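Local coordinates for protein transcriptional regulator, Crp/Fnr family (Eubacterium rectale ATCC 33656, PDB 3DV8) that probably regulates transcription as a Crp/Fnr-type dimer, coupling a cyclic nucleotide-binding-like sensor domain to a helix-turn-helix that is expected to bind DNA, at residues A[67-72]-A[137-142]; A[173-178]-A[184-189]; A[192-195]-A[200-203]. All coordinates share one frame; numbering follows the deposited sequence. Where two conformers were deposited one is given.

Contact 1 (A[67-72]-A[137-142])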
loop_
_atom_site.group_PDB
_atom_site.type_symbol
_atom_site.label_atom_id
_atom_site.label_comp_id
_atom_site.label_asym_id
_atom_site.label_seq_id
_atom_site.Cartn_x
_atom_site.Cartn_y
_atom_site.Cartn_z
ATOM N N ILE A 67 4.908 -4.716 -12.027
ATOM C CA ILE A 67 5.791 -4.229 -10.943
ATOM C C ILE A 67 5.618 -5.165 -9.726
ATOM O O ILE A 67 4.491 -5.478 -9.355
ATOM C CB ILE A 67 5.591 -2.716 -10.580
ATOM C CG1 ILE A 67 6.671 -2.249 -9.586
ATOM C CG2 ILE A 67 4.205 -2.436 -10.031
ATOM C CD1 ILE A 67 6.658 -0.745 -9.285
ATOM N N THR A 68 6.731 -5.625 -9.143
ATOM C CA THR A 68 6.719 -6.491 -7.950
ATOM C C THR A 68 6.356 -5.671 -6.704
ATOM O O THR A 68 6.980 -4.642 -6.435
ATOM C CB THR A 68 8.106 -7.160 -7.698
ATOM O OG1 THR A 68 8.457 -7.967 -8.828
ATOM C CG2 THR A 68 8.113 -8.031 -6.432
ATOM N N LEU A 69 5.352 -6.130 -5.961
ATOM C CA LEU A 69 4.956 -5.497 -4.713
ATOM C C LEU A 69 5.915 -5.941 -3.601
ATOM O O LEU A 69 6.453 -5.110 -2.872
ATOM C CB LEU A 69 3.502 -5.819 -4.365
ATOM C CG LEU A 69 2.446 -5.377 -5.390
ATOM C CD1 LEU A 69 1.063 -5.678 -4.846
ATOM C CD2 LEU A 69 2.548 -3.898 -5.736
ATOM N N TYR A 70 6.123 -7.245 -3.481
ATOM C CA TYR A 70 7.030 -7.814 -2.482
ATOM C C TYR A 70 7.323 -9.262 -2.829
ATOM O O TYR A 70 6.661 -9.851 -3.695
ATOM C CB TYR A 70 6.410 -7.743 -1.070
ATOM C CG TYR A 70 5.044 -8.395 -0.971
ATOM C CD1 TYR A 70 4.915 -9.759 -0.686
ATOM C CD2 TYR A 70 3.872 -7.642 -1.180
ATOM C CE1 TYR A 70 3.663 -10.372 -0.622
ATOM C CE2 TYR A 70 2.607 -8.236 -1.106
ATOM C CZ TYR A 70 2.510 -9.609 -0.834
ATOM O OH TYR A 70 1.275 -10.210 -0.755
ATOM N N ARG A 71 8.306 -9.821 -2.132
ATOM C CA ARG A 71 8.684 -11.225 -2.253
ATOM C C ARG A 71 8.510 -11.928 -0.903
ATOM O O ARG A 71 8.697 -11.321 0.159
ATOM C CB ARG A 71 10.124 -11.353 -2.737
ATOM C CG ARG A 71 10.304 -11.120 -4.230
ATOM C CD ARG A 71 11.784 -10.949 -4.545
ATOM N NE ARG A 71 12.170 -11.240 -5.928
ATOM C CZ ARG A 71 13.373 -10.978 -6.453
ATOM N NH1 ARG A 71 14.319 -10.323 -5.774
ATOM N NH2 ARG A 71 13.626 -11.324 -7.708
ATOM N N LEU A 72 8.137 -13.206 -0.975
ATOM C CA LEU A 72 7.986 -14.080 0.184
ATOM C C LEU A 72 9.045 -15.189 0.049
ATOM O O LEU A 72 9.202 -15.768 -1.031
ATOM C CB LEU A 72 6.572 -14.661 0.231
ATOM C CG LEU A 72 5.392 -13.681 0.297
ATOM C CD1 LEU A 72 4.104 -14.472 0.255
ATOM C CD2 LEU A 72 5.432 -12.801 1.551
HETATM N N MSE A 137 4.322 0.177 1.193
HETATM C CA MSE A 137 4.660 1.591 1.501
HETATM C C MSE A 137 6.131 1.928 1.257
HETATM O O MSE A 137 6.429 3.070 0.890
HETATM C CB MSE A 137 4.222 1.979 2.908
HETATM C CG MSE A 137 2.712 2.055 3.076
HETATM SE SE MSE A 137 1.941 3.644 2.295
HETATM C CE MSE A 137 1.948 3.134 0.583
ATOM N N TRP A 138 7.031 0.960 1.481
ATOM C CA TRP A 138 8.445 1.120 1.127
ATOM C C TRP A 138 8.563 1.246 -0.402
ATOM O O TRP A 138 9.384 2.037 -0.890
ATOM C CB TRP A 138 9.325 -0.021 1.663
ATOM C CG TRP A 138 10.708 -0.041 1.047
ATOM C CD1 TRP A 138 11.773 0.760 1.373
ATOM C CD2 TRP A 138 11.156 -0.890 -0.028
ATOM N NE1 TRP A 138 12.857 0.458 0.571
ATOM C CE2 TRP A 138 12.508 -0.548 -0.296
ATOM C CE3 TRP A 138 10.544 -1.911 -0.790
ATOM C CZ2 TRP A 138 13.266 -1.200 -1.294
ATOM C CZ3 TRP A 138 11.294 -2.558 -1.793
ATOM C CH2 TRP A 138 12.644 -2.197 -2.031
ATOM N N LEU A 139 7.735 0.477 -1.129
ATOM C CA LEU A 139 7.681 0.538 -2.585
ATOM C C LEU A 139 7.215 1.912 -3.089
ATOM O O LEU A 139 7.827 2.427 -4.021
ATOM C CB LEU A 139 6.819 -0.588 -3.167
ATOM C CG LEU A 139 6.780 -0.736 -4.695
ATOM C CD1 LEU A 139 8.158 -0.854 -5.296
ATOM C CD2 LEU A 139 5.960 -1.927 -5.065
ATOM N N ILE A 140 6.165 2.505 -2.495
ATOM C CA ILE A 140 5.726 3.866 -2.905
ATOM C C ILE A 140 6.869 4.862 -2.685
ATOM O O ILE A 140 7.183 5.634 -3.588
ATOM C CB ILE A 140 4.427 4.385 -2.204
ATOM C CG1 ILE A 140 3.199 3.612 -2.693
ATOM C CG2 ILE A 140 4.193 5.883 -2.486
ATOM C CD1 ILE A 140 1.834 4.330 -2.419
ATOM N N GLU A 141 7.492 4.799 -1.502
ATOM C CA GLU A 141 8.650 5.640 -1.152
ATOM C C GLU A 141 9.814 5.481 -2.146
ATOM O O GLU A 141 10.430 6.493 -2.519
ATOM C CB GLU A 141 9.114 5.378 0.298
ATOM C CG GLU A 141 8.107 5.895 1.366
ATOM C CD GLU A 141 8.366 5.411 2.808
ATOM O OE1 GLU A 141 9.342 4.669 3.063
ATOM O OE2 GLU A 141 7.564 5.781 3.702
ATOM N N GLN A 142 10.060 4.235 -2.598
ATOM C CA GLN A 142 11.135 3.942 -3.558
ATOM C C GLN A 142 10.762 4.513 -4.936
ATOM O O GLN A 142 11.550 5.236 -5.539
ATOM C CB GLN A 142 11.446 2.429 -3.665
ATOM C CG GLN A 142 12.853 2.145 -4.225
ATOM C CD GLN A 142 13.096 0.708 -4.737
ATOM O OE1 GLN A 142 12.361 0.188 -5.583
ATOM N NE2 GLN A 142 14.183 0.100 -4.269
#
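In the Crp/Fnr fold a long helix follows the beta-roll of the sensor domain and pairs with its copy in the second subunit. Here Leu139 of that helix, 119-145, packs on Ile67, Thr68 and Leu69 of strand 66-72, an outermost strand of its sheet. The strand and helix segments run at 140° to each other, and their axes come within 8.8 Å. Leu139 carries the helix side of the contact. Its CG lies anti to the backbone N (chi1 -174°), which sends both methyls out to the strand. CD2 drops onto the backbone, 3.2 Å from Thr68 O and 3.7 Å from Leu69 CA. CD1 takes the other branch and meets Ile67 CD1 at 4.3 Å. The side chain of Leu69 starts away from the helix, yet its CD2 still reaches Leu139 CD2 at 4.0 Å. The two leucine side chains cross at about a right angle. Leu69, with Tyr70 and opposite Thr57 of strand 55-60, forms a classic beta bulge, and of the bulge pair Leu69 is the one that touches Leu139. The second subunit closes over the same patch: its Met144 packs on Ile67 and its Met137 on Leu69. Thr68 turns its hydroxyl to other partners, with OG1 hydrogen-bonded to His178 ND1 and Arg56 NE. No hydrogen bond or charge pair joins the strand and helix segments. The join rests on van der Waals contact of one leucine with side chains and strand backbone, and no directional bond sets it.

Contact 2 (A[173-178]-A[184-189])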
loop_
_atom_site.group_PDB
_atom_site.type_symbol
_atom_site.label_atom_id
_atom_site.label_comp_id
_atom_site.label_asym_id
_atom_site.label_seq_id
_atom_site.Cartn_x
_atom_site.Cartn_y
_atom_site.Cartn_z
ATOM N N GLU A 173 13.836 -7.994 -19.514
ATOM C CA GLU A 173 12.373 -8.035 -19.317
ATOM C C GLU A 173 12.014 -8.289 -17.840
ATOM O O GLU A 173 11.141 -7.618 -17.304
ATOM C CB GLU A 173 11.673 -9.129 -20.177
ATOM C CG GLU A 173 11.615 -8.949 -21.725
ATOM C CD GLU A 173 12.894 -9.348 -22.483
ATOM O OE1 GLU A 173 13.970 -9.443 -21.858
ATOM O OE2 GLU A 173 12.833 -9.539 -23.719
ATOM N N THR A 174 12.680 -9.260 -17.205
ATOM C CA THR A 174 12.442 -9.617 -15.783
ATOM C C THR A 174 12.726 -8.430 -14.854
ATOM O O THR A 174 11.960 -8.187 -13.918
ATOM C CB THR A 174 13.310 -10.838 -15.302
ATOM O OG1 THR A 174 13.271 -11.883 -16.277
ATOM C CG2 THR A 174 12.815 -11.372 -13.957
ATOM N N ILE A 175 13.819 -7.707 -15.123
ATOM C CA ILE A 175 14.202 -6.516 -14.340
ATOM C C ILE A 175 13.114 -5.442 -14.558
ATOM O O ILE A 175 12.589 -4.912 -13.579
ATOM C CB ILE A 175 15.638 -5.977 -14.686
ATOM C CG1 ILE A 175 16.712 -7.053 -14.433
ATOM C CG2 ILE A 175 15.959 -4.709 -13.875
ATOM C CD1 ILE A 175 18.071 -6.729 -15.001
ATOM N N ALA A 176 12.759 -5.176 -15.821
ATOM C CA ALA A 176 11.662 -4.242 -16.179
ATOM C C ALA A 176 10.343 -4.601 -15.483
ATOM O O ALA A 176 9.652 -3.721 -14.988
ATOM C CB ALA A 176 11.452 -4.187 -17.696
ATOM N N ASN A 177 10.020 -5.895 -15.448
ATOM C CA ASN A 177 8.818 -6.413 -14.772
ATOM C C ASN A 177 8.875 -6.299 -13.244
ATOM O O ASN A 177 7.839 -6.174 -12.602
ATOM C CB ASN A 177 8.522 -7.859 -15.202
ATOM C CG ASN A 177 8.125 -7.977 -16.685
ATOM O OD1 ASN A 177 7.848 -6.980 -17.354
ATOM N ND2 ASN A 177 8.105 -9.205 -17.197
ATOM N N HIS A 178 10.076 -6.353 -12.669
ATOM C CA HIS A 178 10.252 -6.120 -11.228
ATOM C C HIS A 178 10.034 -4.661 -10.826
ATOM O O HIS A 178 9.405 -4.399 -9.806
ATOM C CB HIS A 178 11.638 -6.568 -10.736
ATOM C CG HIS A 178 11.729 -8.028 -10.449
ATOM N ND1 HIS A 178 10.933 -8.634 -9.501
ATOM C CD2 HIS A 178 12.545 -8.994 -10.934
ATOM C CE1 HIS A 178 11.234 -9.915 -9.435
ATOM N NE2 HIS A 178 12.215 -10.161 -10.287
ATOM N N GLU A 184 13.542 -1.842 -22.966
ATOM C CA GLU A 184 14.422 -0.906 -23.675
ATOM C C GLU A 184 15.081 0.106 -22.717
ATOM O O GLU A 184 16.271 0.390 -22.861
ATOM C CB GLU A 184 13.648 -0.203 -24.809
ATOM C CG GLU A 184 14.472 0.744 -25.691
ATOM C CD GLU A 184 15.470 0.043 -26.624
ATOM O OE1 GLU A 184 15.017 -0.520 -27.646
ATOM O OE2 GLU A 184 16.704 0.113 -26.377
ATOM N N VAL A 185 14.315 0.620 -21.750
ATOM C CA VAL A 185 14.836 1.561 -20.733
ATOM C C VAL A 185 15.827 0.848 -19.792
ATOM O O VAL A 185 16.841 1.432 -19.411
ATOM C CB VAL A 185 13.700 2.245 -19.900
ATOM C CG1 VAL A 185 14.276 3.241 -18.919
ATOM C CG2 VAL A 185 12.719 2.962 -20.801
ATOM N N ILE A 186 15.519 -0.400 -19.422
ATOM C CA ILE A 186 16.395 -1.218 -18.571
ATOM C C ILE A 186 17.701 -1.513 -19.325
ATOM O O ILE A 186 18.777 -1.324 -18.766
ATOM C CB ILE A 186 15.718 -2.558 -18.094
ATOM C CG1 ILE A 186 14.477 -2.297 -17.230
ATOM C CG2 ILE A 186 16.703 -3.430 -17.306
ATOM C CD1 ILE A 186 14.721 -1.541 -15.933
ATOM N N THR A 187 17.602 -1.951 -20.584
ATOM C CA THR A 187 18.794 -2.218 -21.424
ATOM C C THR A 187 19.702 -0.986 -21.538
ATOM O O THR A 187 20.918 -1.112 -21.414
ATOM C CB THR A 187 18.414 -2.676 -22.838
ATOM O OG1 THR A 187 17.521 -3.781 -22.736
ATOM C CG2 THR A 187 19.651 -3.096 -23.635
ATOM N N ARG A 188 19.088 0.185 -21.745
ATOM C CA ARG A 188 19.797 1.479 -21.844
ATOM C C ARG A 188 20.564 1.750 -20.537
ATOM O O ARG A 188 21.738 2.159 -20.567
ATOM C CB ARG A 188 18.810 2.648 -22.042
ATOM C CG ARG A 188 19.246 3.738 -23.029
ATOM C CD ARG A 188 18.506 3.592 -24.375
ATOM N NE ARG A 188 17.066 3.857 -24.206
ATOM C CZ ARG A 188 16.113 3.714 -25.138
ATOM N NH1 ARG A 188 16.399 3.275 -26.372
ATOM N NH2 ARG A 188 14.835 3.985 -24.820
HETATM N N MSE A 189 19.874 1.504 -19.412
HETATM C CA MSE A 189 20.403 1.699 -18.056
HETATM C C MSE A 189 21.547 0.753 -17.720
HETATM O O MSE A 189 22.515 1.181 -17.081
HETATM C CB MSE A 189 19.297 1.513 -17.005
HETATM C CG MSE A 189 19.659 1.979 -15.606
HETATM SE SE MSE A 189 19.915 3.909 -15.547
HETATM C CE MSE A 189 18.073 4.520 -15.925
#
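Ile186 packs against Ile175 and Ala176 where the two helices of the helix-turn-helix meet. Helix 172-179 is the first of the pair. Helix 183-195 is the second, in the place of the recognition helix of Crp-like proteins, and so probably faces DNA. The tight part is small. The CA atoms of Ala176 and Ile186 are 6.1 Å apart, and the short alanine side chain allows this approach. Ile186 CG1 lies against Ala176 CB at 3.6 Å. The other branch of Ile186, CG2, stands anti to the backbone N (chi1 -62° for CG1) and turns to Ile175, whose CG2 also points anti to its own N. All three residues are buried, and Phe155 of helix 148-163 packs on Ile175. The loose side is polar. Glu173 and Glu184 each start away from the opposite helix, and Glu173 is exposed. Arg188 is exposed too, and its NH1 lies 3.2 Å from Glu184 OE2 one turn back. That oxygen sits well out of the guanidinium plane, so the pair is held by charge alone. In the packed part, the two isoleucine side chains pass at a slant, with Ile175 CG2 3.7 Å from Ile186 CG2.

Contact 3 (A[192-195]-A[200-203])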
loop_
_atom_site.group_PDB
_atom_site.type_symbol
_atom_site.label_atom_id
_atom_site.label_comp_id
_atom_site.label_asym_id
_atom_site.label_seq_id
_atom_site.Cartn_x
_atom_site.Cartn_y
_atom_site.Cartn_z
ATOM N N TYR A 192 24.622 1.869 -19.619
ATOM C CA TYR A 192 25.204 3.024 -18.903
ATOM C C TYR A 192 26.044 2.527 -17.705
ATOM O O TYR A 192 27.131 3.048 -17.450
ATOM C CB TYR A 192 24.106 4.016 -18.463
ATOM C CG TYR A 192 24.534 5.015 -17.411
ATOM C CD1 TYR A 192 25.463 6.025 -17.703
ATOM C CD2 TYR A 192 24.010 4.956 -16.112
ATOM C CE1 TYR A 192 25.868 6.952 -16.706
ATOM C CE2 TYR A 192 24.402 5.871 -15.117
ATOM C CZ TYR A 192 25.327 6.859 -15.421
ATOM O OH TYR A 192 25.695 7.735 -14.439
ATOM N N PHE A 193 25.514 1.532 -16.986
ATOM C CA PHE A 193 26.206 0.867 -15.861
ATOM C C PHE A 193 27.486 0.165 -16.340
ATOM O O PHE A 193 28.516 0.235 -15.655
ATOM C CB PHE A 193 25.272 -0.147 -15.159
ATOM C CG PHE A 193 24.288 0.461 -14.167
ATOM C CD1 PHE A 193 23.780 1.769 -14.305
ATOM C CD2 PHE A 193 23.791 -0.338 -13.123
ATOM C CE1 PHE A 193 22.855 2.282 -13.381
ATOM C CE2 PHE A 193 22.861 0.167 -12.197
ATOM C CZ PHE A 193 22.398 1.474 -12.327
ATOM N N GLN A 194 27.412 -0.493 -17.506
ATOM C CA GLN A 194 28.585 -1.168 -18.106
ATOM C C GLN A 194 29.657 -0.161 -18.536
ATOM O O GLN A 194 30.848 -0.401 -18.305
ATOM C CB GLN A 194 28.213 -2.077 -19.289
ATOM C CG GLN A 194 29.379 -2.993 -19.758
ATOM C CD GLN A 194 29.019 -3.956 -20.873
ATOM O OE1 GLN A 194 29.491 -5.085 -20.892
ATOM N NE2 GLN A 194 28.191 -3.518 -21.806
ATOM N N VAL A 195 29.232 0.939 -19.163
ATOM C CA VAL A 195 30.133 2.043 -19.527
ATOM C C VAL A 195 30.792 2.643 -18.260
ATOM O O VAL A 195 31.982 2.949 -18.276
ATOM C CB VAL A 195 29.400 3.107 -20.396
ATOM C CG1 VAL A 195 30.190 4.404 -20.504
ATOM C CG2 VAL A 195 29.118 2.522 -21.774
ATOM N N LYS A 200 29.055 -6.002 -15.923
ATOM C CA LYS A 200 29.498 -6.554 -17.207
ATOM C C LYS A 200 28.276 -7.257 -17.818
ATOM O O LYS A 200 27.580 -8.013 -17.127
ATOM C CB LYS A 200 30.644 -7.540 -17.029
ATOM C CG LYS A 200 31.213 -8.063 -18.343
ATOM C CD LYS A 200 32.377 -9.019 -18.162
ATOM C CE LYS A 200 31.976 -10.313 -17.461
ATOM N NZ LYS A 200 33.069 -11.319 -17.446
ATOM N N LEU A 201 28.020 -6.994 -19.100
ATOM C CA LEU A 201 26.891 -7.584 -19.828
ATOM C C LEU A 201 27.427 -8.577 -20.842
ATOM O O LEU A 201 28.355 -8.262 -21.577
ATOM C CB LEU A 201 26.071 -6.499 -20.529
ATOM C CG LEU A 201 25.482 -5.411 -19.625
ATOM C CD1 LEU A 201 24.855 -4.319 -20.468
ATOM C CD2 LEU A 201 24.480 -6.006 -18.637
ATOM N N SER A 202 26.864 -9.785 -20.843
ATOM C CA SER A 202 27.237 -10.843 -21.789
ATOM C C SER A 202 26.032 -11.758 -22.032
ATOM O O SER A 202 24.984 -11.562 -21.404
ATOM C CB SER A 202 28.472 -11.610 -21.302
ATOM O OG SER A 202 28.226 -12.360 -20.128
ATOM N N ARG A 203 26.178 -12.729 -22.943
ATOM C CA ARG A 203 25.080 -13.651 -23.323
ATOM C C ARG A 203 24.312 -14.303 -22.140
ATOM O O ARG A 203 24.789 -15.253 -21.501
ATOM C CB ARG A 203 25.545 -14.675 -24.401
ATOM C CG ARG A 203 24.688 -15.979 -24.601
ATOM C CD ARG A 203 24.456 -16.376 -26.073
ATOM N NE ARG A 203 25.568 -16.104 -26.992
ATOM C CZ ARG A 203 26.469 -16.974 -27.464
ATOM N NH1 ARG A 203 26.459 -18.276 -27.135
ATOM N NH2 ARG A 203 27.416 -16.525 -28.308
#
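Gln194 is extended from the helix: CG is anti to the backbone N (chi1 -169°) and the chain stays extended through CD. This carries its amide across to Leu201, in the first strand of the beta-hairpin wing of a winged helix-turn-helix. Helix 183-195 ends here, and strand 199-202 pairs with strand 205-208, where the backbones of Lys200 and Thr207 are hydrogen-bonded. The amide oxygen accepts the backbone N-H of Leu201, with N to OE1 3.0 Å. The bond is straight at hydrogen, 166°, but the donor stands above the carbonyl plane, 66° out of it. The rest of the amide lies along the leucine. NE2 is 3.7 Å from Leu201 CD1, and the two side chains are set at an angle to each other. Leu201 also packs on Leu190 and Arg191 of the same helix. Lys200 starts away from the helix, and only its inner part comes near, with CG 4.3 Å from Gln194 OE1. Replacing the glutamine by an alanine would probably leave the Leu201 N-H without this acceptor and the leucine with less cover on its amide-facing side. This contact lies at the surface. OE1 takes the N-H, while the amide also lies beside the leucine side chain, its CD 3.9 Å from Leu201 CB.

Contacts 1 and 2 are buried, while contact 3 lies at the surface. Contacts 2 and 3 share helix 183-195, with centres about 13 Å apart, and both lie in the helix-turn-helix region. Contact 1 belongs to the sensor domain and the dimer helix. It is the one of the three that the second subunit touches. Contacts 1 and 2 are about 17 Å apart between centres, yet they meet directly: Thr68 and His178 form a probable hydrogen bond, which ties the beta-roll strand to the first helix of the DNA-binding domain. Chemistry follows place. Aliphatic carbons alone meet in contact 2, methyls meet methyls and backbone in contact 1, and a backbone-to-amide hydrogen bond holds contact 3.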